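Local coordinates for protein 2-Cys peroxiredoxin (PDB 2H01) that probably reduces hydrogen peroxide and organic hydroperoxides to water and alcohols, acting as a thiol-specific thioredoxin peroxidase, at residues A[12-15]-A[16-20]; A[21-24]-A[25-29]; A[72-75]-A[76-80]. All coordinates share one frame; numbering follows the deposited sequence.

Contact 1: A[12-15]-A[16-20]; sequences EAVF and GDNTF
The amide of F15 and the carbonyl of T19 close this turn. F15 N lies 2.9 Å from T19 O, and the 169° at the hydrogen makes the bond nearly straight; the donor sits in the carbonyl plane, with 160° at the oxygen. T19 O also takes a CA-H contact from V14 CA at 3.4 Å. A second CA-H contact joins F20 CA to A13 O at 3.2 Å. K83, at the end of helix 76-83, supplies the firmer hydrogen bond to F15 O and weak ones to G16 O and N18 OD1, so the acceptors of the loop tip are gathered round one amino group. The whole is a β-hairpin: strand 10-14 reverses through 15-19 into the antiparallel strand 20-24, with V14 and F20 as a non-hydrogen-bonded pair. Their side chains lie alongside each other, V14 CG2 reaching the in-plane edge of the F20 ring, 3.7 Å from CE1. F15 CG stands anti to the carbonyl carbon (chi1 -60°); T19 CB lies at the edge of the F15 ring, in its plane, with T19 CG2 3.6 Å from F15 CD2. K76 makes a cation-pi contact with F20, and E12 OE2 forms a salt bridge with K76 NZ.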
# COMPACT_ATOMS: atom_id res chain seq x y z
N GLU A 12 13.54 5.06 -3.06
CA GLU A 12 14.54 4.10 -2.62
C GLU A 12 13.71 3.04 -1.91
O GLU A 12 12.63 3.33 -1.40
CB GLU A 12 15.53 4.73 -1.63
CG GLU A 12 16.49 5.77 -2.21
CD GLU A 12 17.36 5.22 -3.34
OE1 GLU A 12 16.82 4.93 -4.42
OE2 GLU A 12 18.59 5.06 -3.14
N ALA A 13 14.22 1.81 -1.84
CA ALA A 13 13.45 0.75 -1.22
C ALA A 13 14.26 -0.36 -0.59
O ALA A 13 15.40 -0.62 -0.99
CB ALA A 13 12.48 0.15 -2.24
N VAL A 14 13.72 -0.91 0.48
CA VAL A 14 14.19 -2.14 1.05
C VAL A 14 13.28 -3.28 0.71
O VAL A 14 12.10 -3.27 1.05
CB VAL A 14 14.26 -2.08 2.54
CG1 VAL A 14 15.04 -3.25 3.05
CG2 VAL A 14 14.83 -0.80 2.98
N PHE A 15 13.83 -4.27 0.05
CA PHE A 15 13.03 -5.43 -0.34
C PHE A 15 12.93 -6.48 0.76
O PHE A 15 13.52 -6.35 1.83
CB PHE A 15 13.62 -6.06 -1.61
CG PHE A 15 13.66 -5.12 -2.79
CD1 PHE A 15 12.48 -4.59 -3.31
CD2 PHE A 15 14.87 -4.78 -3.39
CE1 PHE A 15 12.50 -3.74 -4.42
CE2 PHE A 15 14.90 -3.92 -4.50
CZ PHE A 15 13.71 -3.41 -5.02
N GLY A 16 12.16 -7.53 0.49
CA GLY A 16 12.23 -8.73 1.29
C GLY A 16 13.63 -9.25 1.45
O GLY A 16 14.10 -9.44 2.56
N ASP A 17 14.30 -9.48 0.34
CA ASP A 17 15.75 -9.58 0.28
C ASP A 17 16.49 -8.90 1.44
O ASP A 17 17.54 -9.37 1.86
CB ASP A 17 16.29 -9.06 -1.06
CG ASP A 17 16.01 -10.00 -2.21
OD1 ASP A 17 16.74 -10.99 -2.36
OD2 ASP A 17 15.09 -9.83 -3.02
N ASN A 18 15.95 -7.81 1.95
CA ASN A 18 16.74 -6.85 2.74
C ASN A 18 17.82 -6.22 1.89
O ASN A 18 18.82 -5.74 2.39
CB ASN A 18 17.38 -7.53 3.94
CG ASN A 18 16.44 -7.68 5.10
OD1 ASN A 18 15.32 -7.20 5.09
ND2 ASN A 18 16.91 -8.35 6.13
N THR A 19 17.56 -6.25 0.59
CA THR A 19 18.33 -5.62 -0.49
C THR A 19 17.87 -4.19 -0.60
O THR A 19 16.70 -3.91 -0.39
CB THR A 19 17.92 -6.33 -1.82
OG1 THR A 19 18.56 -7.61 -1.92
CG2 THR A 19 18.40 -5.60 -3.02
N PHE A 20 18.76 -3.27 -0.95
CA PHE A 20 18.27 -1.92 -1.24
C PHE A 20 18.00 -1.88 -2.72
O PHE A 20 18.50 -2.73 -3.47
CB PHE A 20 19.30 -0.85 -0.90
CG PHE A 20 19.46 -0.60 0.56
CD1 PHE A 20 18.38 -0.75 1.43
CD2 PHE A 20 20.68 -0.17 1.08
CE1 PHE A 20 18.52 -0.50 2.79
CE2 PHE A 20 20.83 0.09 2.44
CZ PHE A 20 19.75 -0.07 3.30

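Contact 2: A[21-24]-A[25-29]; sequences GEVS and LSDFI
S24 and D27 are joined by two hydrogen bonds running in opposite senses. S24 N donates to D27 OD2 at 2.8 Å, with 157° at the hydrogen; it meets the oxygen from well above the carboxylate plane. In return D27 N donates to S24 O at 3.1 Å, again from above the plane, this time that of the carbonyl. D27 thus grips S24 twice, once through its carboxylate and once through its backbone N, the first torsion of D27 (chi1 -64°) placing CG beside its own backbone N and letting OD2 fold back over the strand end.

Water adds a third polar link. One molecule lies 3.0 Å from S24 OG and donates to D27 OD2 at 3.3 Å, so that oxygen accepts from both a backbone amide and a solvent molecule, an environment that would probably favour the charged carboxylate.

S24 directly precedes the 3-10 segment 25-28. The carboxylate three residues on takes its amide, while D27 N returns to its carbonyl round the start of the 3-10 turn. Within the turn F28 N bonds to L25 O at 3.1 Å. Strand 20-24, an outer member of the mixed sheet, ends here, and the chain turns toward strand 33-38 of the thioredoxin-like fold.

Apolar packing lies with V23 and F28, whose side chains cross at about a right angle. V23 CG1, anti to the backbone N (chi1 172°), touches F28 CE2 at 3.7 Å, while S24 O is 3.8 Å from the same ring carbon. Beyond them the F28 ring rests on E67 and L69 of strand 66-72, and V23 also packs on F15 and A13. L25 turns away to F9, A6 and Y111.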
# COMPACT_ATOMS: atom_id res chain seq x y z
N GLY A 21 17.21 -0.91 -3.14
CA GLY A 21 16.90 -0.78 -4.54
C GLY A 21 15.97 0.39 -4.79
O GLY A 21 15.60 1.09 -3.85
N GLU A 22 15.60 0.58 -6.04
CA GLU A 22 14.70 1.66 -6.41
C GLU A 22 13.39 1.09 -6.93
O GLU A 22 13.36 0.04 -7.56
CB GLU A 22 15.36 2.52 -7.48
CG GLU A 22 14.51 3.69 -7.94
CD GLU A 22 15.22 4.53 -8.98
OE1 GLU A 22 15.63 3.96 -10.02
OE2 GLU A 22 15.38 5.75 -8.75
N VAL A 23 12.29 1.75 -6.58
CA VAL A 23 10.99 1.38 -7.10
C VAL A 23 10.19 2.55 -7.63
O VAL A 23 10.12 3.61 -7.01
CB VAL A 23 10.12 0.67 -6.06
CG1 VAL A 23 8.71 0.48 -6.60
CG2 VAL A 23 10.71 -0.65 -5.68
N SER A 24 9.55 2.34 -8.76
CA SER A 24 8.70 3.36 -9.37
C SER A 24 7.31 2.74 -9.46
O SER A 24 7.17 1.55 -9.68
CB SER A 24 9.19 3.73 -10.77
OG SER A 24 10.47 4.35 -10.76
N LEU A 25 6.29 3.55 -9.29
CA LEU A 25 4.94 3.03 -9.36
C LEU A 25 4.73 2.39 -10.73
O LEU A 25 4.15 1.31 -10.84
CB LEU A 25 3.94 4.16 -9.15
CG LEU A 25 2.50 3.69 -8.99
CD1 LEU A 25 2.44 2.61 -7.94
CD2 LEU A 25 1.62 4.85 -8.61
N SER A 26 5.24 3.07 -11.75
CA SER A 26 5.13 2.64 -13.14
C SER A 26 5.76 1.29 -13.46
O SER A 26 5.47 0.71 -14.50
CB SER A 26 5.71 3.72 -14.08
OG SER A 26 7.11 3.85 -13.91
N ASP A 27 6.64 0.80 -12.59
CA ASP A 27 7.26 -0.50 -12.83
C ASP A 27 6.20 -1.60 -12.82
O ASP A 27 6.41 -2.70 -13.33
CB ASP A 27 8.29 -0.86 -11.75
CG ASP A 27 9.48 0.08 -11.73
OD1 ASP A 27 9.84 0.63 -12.79
OD2 ASP A 27 10.07 0.26 -10.63
N PHE A 28 5.04 -1.30 -12.23
CA PHE A 28 3.98 -2.29 -12.11
C PHE A 28 2.86 -2.24 -13.15
O PHE A 28 2.00 -3.11 -13.17
CB PHE A 28 3.40 -2.23 -10.70
CG PHE A 28 4.44 -2.41 -9.62
CD1 PHE A 28 5.07 -3.65 -9.46
CD2 PHE A 28 4.81 -1.35 -8.80
CE1 PHE A 28 6.06 -3.82 -8.48
CE2 PHE A 28 5.80 -1.50 -7.83
CZ PHE A 28 6.43 -2.74 -7.66
N ILE A 29 2.85 -1.19 -13.95
CA ILE A 29 1.87 -1.10 -15.02
C ILE A 29 1.85 -2.34 -15.91
O ILE A 29 2.87 -2.75 -16.44
CB ILE A 29 2.03 0.20 -15.82
CG1 ILE A 29 1.06 1.25 -15.31
CG2 ILE A 29 1.71 -0.04 -17.26
CD1 ILE A 29 1.68 2.60 -15.04
O HOH W 1 12.64 2.25 -10.73

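Contact 3: A[72-75]-A[76-80]; sequences SVDS and KFTHL
S72 OG and the H79 ring meet at the ring's edge: OG lies in the imidazole plane, 3.2 Å from CE1. The carbonyl oxygen of S75 approaches the same ring from over one face, offset toward the rim and 3.6 Å from CG. That oxygen also accepts the backbone N-H of H79 at 3.2 Å with 154° at the hydrogen, the first i to i+4 bond of the helix. D74 CB adds a third approach to the ring, 3.8 Å from CE1. The methyl CG2 of T78 packs against D74, 3.8 Å from OD1, and the two side chains cross at about a right angle.

S75 holds the N-cap position of helix 76-83. Its OG, set between backbone N and carbonyl carbon by chi1 67°, points over the first turn and comes within 3.0 Å of T78 OG1. L80 N bonds to K76 O at 3.1 Å, continuing the helical pattern. This is the entry to the helix of a β-alpha-β crossover, in which strand 66-72 leads through helix 76-83 to the parallel strand 98-101 of the thioredoxin-like sheet.

What fixes these groups lies one shell further out. S72 OG donates to D74 OD2 at 2.8 Å, on the anti lone pair of that oxygen, and so holds the carboxylate beside the strand end. D42 bonds through N to D74 OD2 and through OD2 to H79 ND1, while I100 O bonds to H79 NE2, and the two ring bonds together restrict rotation of the imidazole. D42 OD1 is also hydrogen-bonded to S72 OG, whose single proton would have to be shared unless the acid carries one.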
# COMPACT_ATOMS: atom_id res chain seq x y z
N SER A 72 6.55 5.08 4.55
CA SER A 72 6.65 6.00 5.69
C SER A 72 7.75 6.98 5.30
O SER A 72 8.59 6.67 4.46
CB SER A 72 7.03 5.30 7.00
OG SER A 72 8.43 5.24 7.17
N VAL A 73 7.74 8.16 5.91
CA VAL A 73 8.74 9.15 5.57
C VAL A 73 10.18 8.83 6.02
O VAL A 73 11.10 9.60 5.74
CB VAL A 73 8.32 10.54 6.11
CG1 VAL A 73 6.92 10.90 5.58
CG2 VAL A 73 8.33 10.54 7.62
N ASP A 74 10.35 7.72 6.73
CA ASP A 74 11.66 7.21 7.14
C ASP A 74 12.59 6.87 5.97
O ASP A 74 12.15 6.61 4.87
CB ASP A 74 11.50 5.98 8.05
CG ASP A 74 10.81 6.29 9.37
OD1 ASP A 74 11.45 6.82 10.28
OD2 ASP A 74 9.63 6.02 9.62
N SER A 75 13.90 6.86 6.23
CA SER A 75 14.87 6.53 5.19
C SER A 75 14.94 5.01 4.99
O SER A 75 14.42 4.25 5.81
CB SER A 75 16.26 7.04 5.58
OG SER A 75 16.74 6.33 6.71
N LYS A 76 15.60 4.58 3.91
CA LYS A 76 15.74 3.16 3.65
C LYS A 76 16.63 2.51 4.70
O LYS A 76 16.46 1.33 5.03
CB LYS A 76 16.30 2.90 2.25
CG LYS A 76 17.67 3.49 1.94
CD LYS A 76 18.21 2.86 0.65
CE LYS A 76 19.63 3.30 0.30
NZ LYS A 76 19.67 4.71 -0.16
N PHE A 77 17.58 3.27 5.23
CA PHE A 77 18.48 2.76 6.25
C PHE A 77 17.71 2.45 7.53
O PHE A 77 17.97 1.44 8.18
CB PHE A 77 19.58 3.77 6.52
CG PHE A 77 20.46 4.02 5.34
CD1 PHE A 77 21.41 3.07 4.96
CD2 PHE A 77 20.33 5.18 4.59
CE1 PHE A 77 22.21 3.28 3.85
CE2 PHE A 77 21.13 5.39 3.48
CZ PHE A 77 22.08 4.44 3.10
N THR A 78 16.77 3.29 7.93
CA THR A 78 16.01 2.92 9.11
C THR A 78 14.96 1.84 8.93
O THR A 78 14.63 1.14 9.87
CB THR A 78 15.55 4.10 9.97
OG1 THR A 78 15.88 5.33 9.35
CG2 THR A 78 14.07 4.13 10.08
N HIS A 79 14.47 1.68 7.70
CA HIS A 79 13.59 0.54 7.42
C HIS A 79 14.40 -0.74 7.65
O HIS A 79 13.95 -1.67 8.32
CB HIS A 79 13.11 0.53 5.96
CG HIS A 79 12.04 1.53 5.66
ND1 HIS A 79 11.30 2.15 6.63
CD2 HIS A 79 11.54 1.97 4.47
CE1 HIS A 79 10.39 2.94 6.07
NE2 HIS A 79 10.52 2.84 4.76
N LEU A 80 15.58 -0.80 7.05
CA LEU A 80 16.44 -1.97 7.18
C LEU A 80 16.70 -2.30 8.65
O LEU A 80 16.52 -3.44 9.09
CB LEU A 80 17.77 -1.74 6.46
CG LEU A 80 18.79 -2.87 6.59
CD1 LEU A 80 18.16 -4.17 6.05
CD2 LEU A 80 20.07 -2.52 5.83

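In the fold
Along the chain the three contacts come in series, all within the thioredoxin-like peroxiredoxin fold. Contacts 1 and 2 share the hairpin of strands 10-14 and 20-24, with centres 13 Å apart: contact 1 is its turn, and contact 2 the far end of its second strand. Between them F15 CE1 packs 3.8 Å from V23 CG2. Contact 3 starts helix 76-83, which lies against the hairpin; the centres of contacts 1 and 3 are 10 Å apart, and there F20 CZ meets L80 CD2 at 3.5 Å. Contacts 2 and 3 have centres 17 Å apart and do not touch. The hairpin, part of the sheet, thus also carries helix 76-83 against it, away from the predicted peroxidatic cysteine, C47.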